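Local structure of Nop domain-containing protein (Archaeoglobus fulgidus, 1NT2) at residues 61-69 / 232-240; 73-81 / 127-138. The protein probably binds box C/D guide RNA as the Nop5-type core protein of archaeal sRNPs, and forms a complex with fibrillarin. All coordinates share one frame; numbering follows the deposited sequence.

Contact 1 (61-69 / 232-240); sequences VSEKMVEKE and KIDYFRGEI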
loop_
_atom_site.group_PDB
_atom_site.type_symbol
_atom_site.label_atom_id
_atom_site.label_comp_id
_atom_site.label_asym_id
_atom_site.label_seq_id
_atom_site.Cartn_x
_atom_site.Cartn_y
_atom_site.Cartn_z
ATOM N N VAL B 61 15.010 -26.599 32.014
ATOM C CA VAL B 61 14.408 -25.513 31.247
ATOM C C VAL B 61 15.281 -25.117 30.064
ATOM O O VAL B 61 14.774 -24.853 28.976
ATOM C CB VAL B 61 14.150 -24.251 32.118
ATOM C CG1 VAL B 61 12.985 -24.491 33.067
ATOM C CG2 VAL B 61 15.392 -23.895 32.891
ATOM N N SER B 62 16.592 -25.074 30.277
ATOM C CA SER B 62 17.523 -24.712 29.212
ATOM C C SER B 62 17.390 -25.660 28.024
ATOM O O SER B 62 17.426 -25.238 26.871
ATOM C CB SER B 62 18.963 -24.759 29.723
ATOM O OG SER B 62 19.156 -23.878 30.809
ATOM N N GLU B 63 17.241 -26.945 28.316
ATOM C CA GLU B 63 17.109 -27.945 27.275
ATOM C C GLU B 63 15.802 -27.789 26.501
ATOM O O GLU B 63 15.793 -27.853 25.273
ATOM C CB GLU B 63 17.202 -29.334 27.901
ATOM C CG GLU B 63 18.522 -29.567 28.626
ATOM C CD GLU B 63 18.536 -30.834 29.475
ATOM O OE1 GLU B 63 19.595 -31.136 30.070
ATOM O OE2 GLU B 63 17.495 -31.528 29.555
ATOM N N LYS B 64 14.702 -27.569 27.213
ATOM C CA LYS B 64 13.405 -27.407 26.559
ATOM C C LYS B 64 13.466 -26.274 25.548
ATOM O O LYS B 64 12.913 -26.384 24.454
ATOM C CB LYS B 64 12.307 -27.106 27.580
ATOM C CG LYS B 64 10.894 -27.321 27.042
ATOM C CD LYS B 64 10.654 -28.800 26.724
ATOM C CE LYS B 64 9.171 -29.138 26.521
ATOM N NZ LYS B 64 8.602 -28.651 25.234
ATOM N N MET B 65 14.130 -25.183 25.916
ATOM C CA MET B 65 14.249 -24.052 25.011
ATOM C C MET B 65 14.958 -24.524 23.754
ATOM O O MET B 65 14.446 -24.386 22.643
ATOM C CB MET B 65 15.058 -22.924 25.644
ATOM C CG MET B 65 15.328 -21.788 24.681
ATOM S SD MET B 65 16.978 -21.123 24.891
ATOM C CE MET B 65 16.609 -19.553 25.693
ATOM N N VAL B 66 16.140 -25.096 23.938
ATOM C CA VAL B 66 16.916 -25.579 22.815
ATOM C C VAL B 66 16.128 -26.651 22.079
ATOM O O VAL B 66 16.300 -26.842 20.880
ATOM C CB VAL B 66 18.265 -26.128 23.292
ATOM C CG1 VAL B 66 19.182 -26.369 22.111
ATOM C CG2 VAL B 66 18.899 -25.137 24.243
ATOM N N GLU B 67 15.241 -27.336 22.788
ATOM C CA GLU B 67 14.432 -28.367 22.151
ATOM C C GLU B 67 13.407 -27.745 21.197
ATOM O O GLU B 67 13.238 -28.207 20.066
ATOM C CB GLU B 67 13.716 -29.217 23.200
ATOM C CG GLU B 67 13.258 -30.552 22.660
ATOM C CD GLU B 67 14.403 -31.331 22.021
ATOM O OE1 GLU B 67 14.159 -32.461 21.549
ATOM O OE2 GLU B 67 15.546 -30.814 21.986
ATOM N N LYS B 68 12.724 -26.700 21.656
ATOM C CA LYS B 68 11.745 -26.013 20.826
ATOM C C LYS B 68 12.448 -25.314 19.659
ATOM O O LYS B 68 12.062 -25.494 18.505
ATOM C CB LYS B 68 10.971 -24.976 21.644
ATOM C CG LYS B 68 9.998 -25.547 22.650
ATOM C CD LYS B 68 9.314 -24.420 23.411
ATOM C CE LYS B 68 8.397 -24.940 24.510
ATOM N NZ LYS B 68 7.231 -25.674 23.961
ATOM N N GLU B 69 13.480 -24.525 19.961
ATOM C CA GLU B 69 14.223 -23.797 18.931
ATOM C C GLU B 69 14.838 -24.715 17.896
ATOM O O GLU B 69 15.439 -24.254 16.928
ATOM C CB GLU B 69 15.324 -22.930 19.548
ATOM C CG GLU B 69 14.794 -21.784 20.381
ATOM C CD GLU B 69 13.711 -20.997 19.664
ATOM O OE1 GLU B 69 13.988 -20.427 18.584
ATOM O OE2 GLU B 69 12.577 -20.955 20.185
ATOM N N LYS B 232 6.780 -17.238 29.176
ATOM C CA LYS B 232 8.041 -17.860 29.578
ATOM C C LYS B 232 7.835 -19.309 29.972
ATOM O O LYS B 232 8.601 -20.200 29.589
ATOM C CB LYS B 232 8.658 -17.117 30.752
ATOM C CG LYS B 232 9.980 -17.697 31.186
ATOM C CD LYS B 232 10.395 -17.167 32.548
ATOM C CE LYS B 232 10.656 -15.658 32.543
ATOM N NZ LYS B 232 11.124 -15.201 33.883
ATOM N N ILE B 233 6.790 -19.544 30.747
ATOM C CA ILE B 233 6.504 -20.889 31.186
ATOM C C ILE B 233 6.153 -21.794 30.008
ATOM O O ILE B 233 6.476 -22.972 30.025
ATOM C CB ILE B 233 5.388 -20.875 32.234
ATOM C CG1 ILE B 233 5.790 -19.906 33.354
ATOM C CG2 ILE B 233 5.158 -22.285 32.779
ATOM C CD1 ILE B 233 4.832 -19.830 34.492
ATOM N N ASP B 234 5.507 -21.249 28.982
ATOM C CA ASP B 234 5.162 -22.038 27.801
ATOM C C ASP B 234 6.435 -22.501 27.089
ATOM O O ASP B 234 6.617 -23.686 26.779
ATOM C CB ASP B 234 4.364 -21.194 26.809
ATOM C CG ASP B 234 2.930 -21.020 27.214
ATOM O OD1 ASP B 234 2.266 -22.046 27.462
ATOM O OD2 ASP B 234 2.462 -19.862 27.271
ATOM N N TYR B 235 7.301 -21.526 26.835
ATOM C CA TYR B 235 8.566 -21.697 26.134
ATOM C C TYR B 235 9.622 -22.573 26.830
ATOM O O TYR B 235 10.439 -23.203 26.163
ATOM C CB TYR B 235 9.122 -20.294 25.845
ATOM C CG TYR B 235 10.345 -20.227 24.962
ATOM C CD1 TYR B 235 11.433 -19.430 25.321
ATOM C CD2 TYR B 235 10.421 -20.947 23.775
ATOM C CE1 TYR B 235 12.569 -19.355 24.528
ATOM C CE2 TYR B 235 11.555 -20.878 22.969
ATOM C CZ TYR B 235 12.630 -20.081 23.355
ATOM O OH TYR B 235 13.778 -20.028 22.595
ATOM N N PHE B 236 9.605 -22.628 28.159
ATOM C CA PHE B 236 10.601 -23.415 28.885
ATOM C C PHE B 236 10.068 -24.668 29.573
ATOM O O PHE B 236 10.832 -25.596 29.877
ATOM C CB PHE B 236 11.282 -22.533 29.920
ATOM C CG PHE B 236 12.051 -21.400 29.324
ATOM C CD1 PHE B 236 13.171 -21.647 28.545
ATOM C CD2 PHE B 236 11.647 -20.087 29.522
ATOM C CE1 PHE B 236 13.883 -20.595 27.964
ATOM C CE2 PHE B 236 12.348 -19.029 28.949
ATOM C CZ PHE B 236 13.469 -19.284 28.167
ATOM N N ARG B 237 8.762 -24.675 29.828
ATOM C CA ARG B 237 8.065 -25.794 30.475
ATOM C C ARG B 237 7.255 -26.564 29.432
ATOM O O ARG B 237 7.415 -27.774 29.274
ATOM C CB ARG B 237 7.106 -25.267 31.557
ATOM C CG ARG B 237 7.554 -25.441 33.002
ATOM C CD ARG B 237 6.965 -26.701 33.621
ATOM N NE ARG B 237 7.439 -27.908 32.955
ATOM C CZ ARG B 237 7.174 -29.140 33.373
ATOM N NH1 ARG B 237 6.434 -29.328 34.459
ATOM N NH2 ARG B 237 7.657 -30.183 32.712
ATOM N N GLY B 238 6.387 -25.843 28.728
ATOM C CA GLY B 238 5.547 -26.453 27.717
ATOM C C GLY B 238 4.228 -26.892 28.317
ATOM O O GLY B 238 3.249 -27.085 27.601
ATOM N N GLU B 239 4.197 -27.037 29.639
ATOM C CA GLU B 239 2.990 -27.467 30.340
ATOM C C GLU B 239 2.238 -26.340 31.037
ATOM O O GLU B 239 2.835 -25.427 31.605
ATOM C CB GLU B 239 3.335 -28.549 31.356
ATOM C CG GLU B 239 4.079 -29.717 30.753
ATOM C CD GLU B 239 4.051 -30.944 31.641
ATOM O OE1 GLU B 239 4.782 -31.910 31.340
ATOM O OE2 GLU B 239 3.291 -30.946 32.636
ATOM N N ILE B 240 0.915 -26.433 30.998
ATOM C CA ILE B 240 0.052 -25.430 31.593
ATOM C C ILE B 240 0.293 -25.287 33.094
ATOM O O ILE B 240 0.982 -26.101 33.706
ATOM C CB ILE B 240 -1.436 -25.765 31.324
ATOM C CG1 ILE B 240 -1.588 -26.248 29.874
ATOM C CG2 ILE B 240 -2.307 -24.533 31.556
ATOM C CD1 ILE B 240 -3.014 -26.606 29.439
#
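The Tyr235 ring has Glu69 at its edge, while Met65 and Lys68 come to it obliquely. The phenol oxygen of Tyr235 lies at the carboxylate of Glu69, whose plane is turned 74° from the ring. Tyr235 OH gives a weak hydrogen bond to Glu69 OE2, 2.8 Å away. Met65 CG is 3.5 Å from Tyr235 CZ. One face of the Phe236 ring carries Tyr235 CD1. At its edge lie the carbonyl of Val61 and the side chain of Met65, with Met65 CB 3.5 Å from Phe236 CE1. Tyr235 has CG anti to the backbone N (chi1 -172°), which carries its hydroxyl across to Glu69. A phenylalanine in place of Tyr235 would probably leave the Glu69 carboxylate without this donor. The aliphatic chain of Lys68 runs alongside Tyr235, pointing the other way, with Lys68 CD 3.7 Å from Tyr235 CD2. Gly238 has positive phi, and at these backbone angles a side chain would run into the carbonyl O of Arg237. The axes of segments 61-69 and 232-236 cross at 78° and come within 9.1 Å. Helix 21-27 packs beside Phe236 through Leu26, and Met161 and Glu162 of helix 161-165 touch Tyr235. The fibrillarin chain packs on both helices here: its Leu111 on Ser62 and Met65, and its Lys119 on Lys232.

Contact 2 (73-81 / 127-138); sequences EDRYVVALV and VEREIEEVMEKI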
loop_
_atom_site.group_PDB
_atom_site.type_symbol
_atom_site.label_atom_id
_atom_site.label_comp_id
_atom_site.label_asym_id
_atom_site.label_seq_id
_atom_site.Cartn_x
_atom_site.Cartn_y
_atom_site.Cartn_z
ATOM N N GLU B 73 8.810 -24.586 15.744
ATOM C CA GLU B 73 7.368 -24.585 15.573
ATOM C C GLU B 73 6.768 -23.188 15.719
ATOM O O GLU B 73 5.786 -22.852 15.060
ATOM C CB GLU B 73 6.730 -25.520 16.600
ATOM C CG GLU B 73 5.307 -25.933 16.265
ATOM C CD GLU B 73 5.253 -26.999 15.183
ATOM O OE1 GLU B 73 5.869 -26.807 14.111
ATOM O OE2 GLU B 73 4.589 -28.032 15.408
ATOM N N ASP B 74 7.353 -22.380 16.595
ATOM C CA ASP B 74 6.855 -21.035 16.819
ATOM C C ASP B 74 6.929 -20.225 15.542
ATOM O O ASP B 74 6.098 -19.350 15.307
ATOM C CB ASP B 74 7.638 -20.351 17.948
ATOM C CG ASP B 74 9.144 -20.358 17.718
ATOM O OD1 ASP B 74 9.684 -21.397 17.278
ATOM O OD2 ASP B 74 9.795 -19.323 18.001
ATOM N N ARG B 75 7.917 -20.533 14.707
ATOM C CA ARG B 75 8.099 -19.832 13.435
ATOM C C ARG B 75 6.920 -20.162 12.542
ATOM O O ARG B 75 6.280 -19.273 11.985
ATOM C CB ARG B 75 9.383 -20.290 12.758
ATOM C CG ARG B 75 10.588 -20.260 13.662
ATOM C CD ARG B 75 10.993 -18.841 13.991
ATOM N NE ARG B 75 12.091 -18.815 14.952
ATOM C CZ ARG B 75 12.863 -17.755 15.169
ATOM N NH1 ARG B 75 12.654 -16.632 14.485
ATOM N NH2 ARG B 75 13.839 -17.820 16.067
ATOM N N TYR B 76 6.654 -21.457 12.408
ATOM C CA TYR B 76 5.538 -21.933 11.610
ATOM C C TYR B 76 4.333 -21.077 11.961
ATOM O O TYR B 76 3.606 -20.620 11.084
ATOM C CB TYR B 76 5.243 -23.401 11.934
ATOM C CG TYR B 76 3.970 -23.948 11.321
ATOM C CD1 TYR B 76 3.920 -24.346 9.986
ATOM C CD2 TYR B 76 2.822 -24.104 12.092
ATOM C CE1 TYR B 76 2.754 -24.896 9.441
ATOM C CE2 TYR B 76 1.657 -24.647 11.562
ATOM C CZ TYR B 76 1.629 -25.044 10.242
ATOM O OH TYR B 76 0.480 -25.612 9.746
ATOM N N VAL B 77 4.136 -20.834 13.250
ATOM C CA VAL B 77 2.996 -20.041 13.679
ATOM C C VAL B 77 3.038 -18.575 13.214
ATOM O O VAL B 77 2.016 -18.019 12.806
ATOM C CB VAL B 77 2.834 -20.102 15.214
ATOM C CG1 VAL B 77 1.588 -19.353 15.632
ATOM C CG2 VAL B 77 2.747 -21.557 15.665
ATOM N N VAL B 78 4.208 -17.946 13.258
ATOM C CA VAL B 78 4.297 -16.551 12.826
ATOM C C VAL B 78 3.909 -16.457 11.343
ATOM O O VAL B 78 3.041 -15.660 10.952
ATOM C CB VAL B 78 5.722 -15.992 13.014
ATOM C CG1 VAL B 78 5.679 -14.495 13.072
ATOM C CG2 VAL B 78 6.323 -16.543 14.267
ATOM N N ALA B 79 4.555 -17.281 10.527
ATOM C CA ALA B 79 4.274 -17.302 9.107
ATOM C C ALA B 79 2.774 -17.500 8.940
ATOM O O ALA B 79 2.136 -16.907 8.068
ATOM C CB ALA B 79 5.026 -18.440 8.452
ATOM N N LEU B 80 2.215 -18.334 9.804
ATOM C CA LEU B 80 0.804 -18.638 9.753
ATOM C C LEU B 80 -0.065 -17.410 10.012
ATOM O O LEU B 80 -1.049 -17.177 9.312
ATOM C CB LEU B 80 0.495 -19.729 10.773
ATOM C CG LEU B 80 -0.357 -20.884 10.258
ATOM C CD1 LEU B 80 0.304 -21.488 9.037
ATOM C CD2 LEU B 80 -0.534 -21.918 11.354
ATOM N N VAL B 81 0.304 -16.628 11.024
ATOM C CA VAL B 81 -0.448 -15.429 11.383
ATOM C C VAL B 81 -0.285 -14.358 10.327
ATOM O O VAL B 81 -1.207 -13.578 10.070
ATOM C CB VAL B 81 0.036 -14.838 12.695
ATOM C CG1 VAL B 81 -0.717 -13.574 12.996
ATOM C CG2 VAL B 81 -0.159 -15.821 13.793
ATOM N N VAL B 127 -6.778 -21.732 8.230
ATOM C CA VAL B 127 -5.520 -21.280 8.823
ATOM C C VAL B 127 -5.767 -20.835 10.267
ATOM O O VAL B 127 -4.898 -20.979 11.127
ATOM C CB VAL B 127 -4.906 -20.103 8.020
ATOM C CG1 VAL B 127 -3.699 -19.553 8.739
ATOM C CG2 VAL B 127 -4.511 -20.575 6.633
ATOM N N GLU B 128 -6.954 -20.295 10.529
ATOM C CA GLU B 128 -7.289 -19.861 11.872
ATOM C C GLU B 128 -7.411 -21.080 12.782
ATOM O O GLU B 128 -7.063 -21.007 13.960
ATOM C CB GLU B 128 -8.584 -19.025 11.876
ATOM C CG GLU B 128 -8.323 -17.505 11.962
ATOM C CD GLU B 128 -9.594 -16.641 12.014
ATOM O OE1 GLU B 128 -10.422 -16.815 12.936
ATOM O OE2 GLU B 128 -9.755 -15.769 11.133
ATOM N N ARG B 129 -7.884 -22.205 12.247
ATOM C CA ARG B 129 -7.999 -23.410 13.069
ATOM C C ARG B 129 -6.599 -23.923 13.368
ATOM O O ARG B 129 -6.324 -24.429 14.452
ATOM C CB ARG B 129 -8.784 -24.511 12.358
ATOM C CG ARG B 129 -9.109 -25.692 13.265
ATOM C CD ARG B 129 -9.763 -26.826 12.496
ATOM N NE ARG B 129 -10.968 -26.394 11.787
ATOM C CZ ARG B 129 -11.693 -27.166 10.976
ATOM N NH1 ARG B 129 -11.346 -28.432 10.761
ATOM N NH2 ARG B 129 -12.768 -26.667 10.371
ATOM N N GLU B 130 -5.714 -23.787 12.389
ATOM C CA GLU B 130 -4.336 -24.221 12.533
ATOM C C GLU B 130 -3.596 -23.496 13.660
ATOM O O GLU B 130 -2.995 -24.137 14.529
ATOM C CB GLU B 130 -3.588 -24.014 11.217
ATOM C CG GLU B 130 -3.190 -25.300 10.511
ATOM C CD GLU B 130 -2.041 -26.021 11.186
ATOM O OE1 GLU B 130 -1.590 -27.052 10.647
ATOM O OE2 GLU B 130 -1.584 -25.557 12.250
ATOM N N ILE B 131 -3.628 -22.167 13.651
ATOM C CA ILE B 131 -2.933 -21.424 14.683
ATOM C C ILE B 131 -3.443 -21.877 16.037
ATOM O O ILE B 131 -2.723 -21.817 17.033
ATOM C CB ILE B 131 -3.115 -19.903 14.514
ATOM C CG1 ILE B 131 -4.596 -19.531 14.569
ATOM C CG2 ILE B 131 -2.505 -19.458 13.201
ATOM C CD1 ILE B 131 -5.167 -19.355 15.968
ATOM N N GLU B 132 -4.682 -22.355 16.075
ATOM C CA GLU B 132 -5.255 -22.828 17.333
ATOM C C GLU B 132 -4.632 -24.162 17.724
ATOM O O GLU B 132 -4.184 -24.330 18.849
ATOM C CB GLU B 132 -6.780 -22.963 17.222
ATOM C CG GLU B 132 -7.452 -23.465 18.499
ATOM C CD GLU B 132 -8.933 -23.109 18.572
ATOM O OE1 GLU B 132 -9.672 -23.408 17.610
ATOM O OE2 GLU B 132 -9.361 -22.534 19.598
ATOM N N GLU B 133 -4.590 -25.105 16.789
ATOM C CA GLU B 133 -3.998 -26.403 17.069
ATOM C C GLU B 133 -2.614 -26.267 17.696
ATOM O O GLU B 133 -2.380 -26.785 18.786
ATOM C CB GLU B 133 -3.898 -27.239 15.795
ATOM C CG GLU B 133 -4.618 -28.573 15.906
ATOM C CD GLU B 133 -6.129 -28.417 16.025
ATOM O OE1 GLU B 133 -6.831 -28.528 14.988
ATOM O OE2 GLU B 133 -6.611 -28.169 17.156
ATOM N N VAL B 134 -1.695 -25.587 17.013
ATOM C CA VAL B 134 -0.347 -25.397 17.548
ATOM C C VAL B 134 -0.351 -24.584 18.845
ATOM O O VAL B 134 0.043 -25.077 19.900
ATOM C CB VAL B 134 0.563 -24.679 16.549
ATOM C CG1 VAL B 134 1.262 -25.666 15.693
ATOM C CG2 VAL B 134 -0.251 -23.752 15.695
ATOM N N MET B 135 -0.783 -23.334 18.767
ATOM C CA MET B 135 -0.830 -22.490 19.946
ATOM C C MET B 135 -1.253 -23.228 21.228
ATOM O O MET B 135 -0.767 -22.923 22.314
ATOM C CB MET B 135 -1.753 -21.299 19.681
ATOM C CG MET B 135 -1.090 -20.189 18.878
ATOM S SD MET B 135 0.013 -19.166 19.884
ATOM C CE MET B 135 1.553 -20.045 19.718
ATOM N N GLU B 136 -2.148 -24.201 21.112
ATOM C CA GLU B 136 -2.592 -24.957 22.286
ATOM C C GLU B 136 -1.538 -25.954 22.760
ATOM O O GLU B 136 -1.584 -26.420 23.898
ATOM C CB GLU B 136 -3.891 -25.718 21.985
ATOM C CG GLU B 136 -5.160 -24.884 22.166
ATOM C CD GLU B 136 -6.420 -25.553 21.612
ATOM O OE1 GLU B 136 -7.464 -24.863 21.568
ATOM O OE2 GLU B 136 -6.364 -26.746 21.229
ATOM N N LYS B 137 -0.590 -26.270 21.884
ATOM C CA LYS B 137 0.454 -27.230 22.192
ATOM C C LYS B 137 1.790 -26.571 22.472
ATOM O O LYS B 137 2.474 -26.918 23.434
ATOM C CB LYS B 137 0.603 -28.208 21.025
ATOM C CG LYS B 137 1.694 -29.251 21.200
ATOM C CD LYS B 137 1.910 -30.084 19.921
ATOM C CE LYS B 137 0.785 -31.106 19.658
ATOM N NZ LYS B 137 -0.540 -30.514 19.291
ATOM N N ILE B 138 2.159 -25.619 21.628
ATOM C CA ILE B 138 3.434 -24.927 21.754
ATOM C C ILE B 138 3.335 -23.712 22.678
ATOM O O ILE B 138 4.345 -23.174 23.117
ATOM C CB ILE B 138 3.936 -24.490 20.347
ATOM C CG1 ILE B 138 5.423 -24.139 20.386
ATOM C CG2 ILE B 138 3.151 -23.298 19.862
ATOM C CD1 ILE B 138 6.357 -25.353 20.460
#
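Helices 73-81 and 127-138 run nearly antiparallel, at 156°, with axes 9.9 Å apart at their closest and Val77 opposite Ile131. Val77 and Val134 meet tip to tip, Val77 CG2 lying 3.7 Å from Val134 CG2. Leu80 fits between neighbours on the other helix. Its CD2 is 3.7 Å from Ile131 CG2, and its CG is 3.9 Å from Val127 CG1. At one end of the interface, Ile138 CD1 rests 3.9 Å from Glu73 CB. Tyr76 supplies the polar contact. Its CG is anti to the backbone N (chi1 171°), which sends the ring toward Glu130. Tyr76 OH donates to Glu130 OE1 at 2.7 Å, reaching that oxygen from above the carboxylate plane. The ring and carboxylate planes are 64° apart. The second subunit, another copy of this protein, adds to this side: its Ser107 hydrogen-bonds Tyr76 OH, and its Lys105 forms a salt bridge with Glu73 and a cation-pi contact with Tyr76. The segments form the base of an antiparallel hairpin of helices 73-93 and 110-138. Residues 127-137 fall in a predicted coiled coil, consistent with the long coiled-coil arm through which Nop5-type proteins pair.

Overall arrangement
After an N-terminal part with two strands and helices 21-27 and 38-43, helix 50-71 supplies residues 61-69 of contact 1. Helix 73-93 follows almost at once and supplies residues 73-81 of contact 2. The chain runs out and back, and helix 110-138 returns to close contact 2. It continues through helices 140-146, 148-158 and 161-165 before helix 217-236 closes contact 1. Contact 2 is nested inside the loop that contact 1 closes. Their centres lie 16 Å apart, and they touch where Lys68 packs on Ile138. Contact 1 ties the fibrillarin-facing helix 50-71 to the C-terminal end of helix 217-236 and the turn after it. Contact 2 holds the base of the hairpin that meets the second subunit.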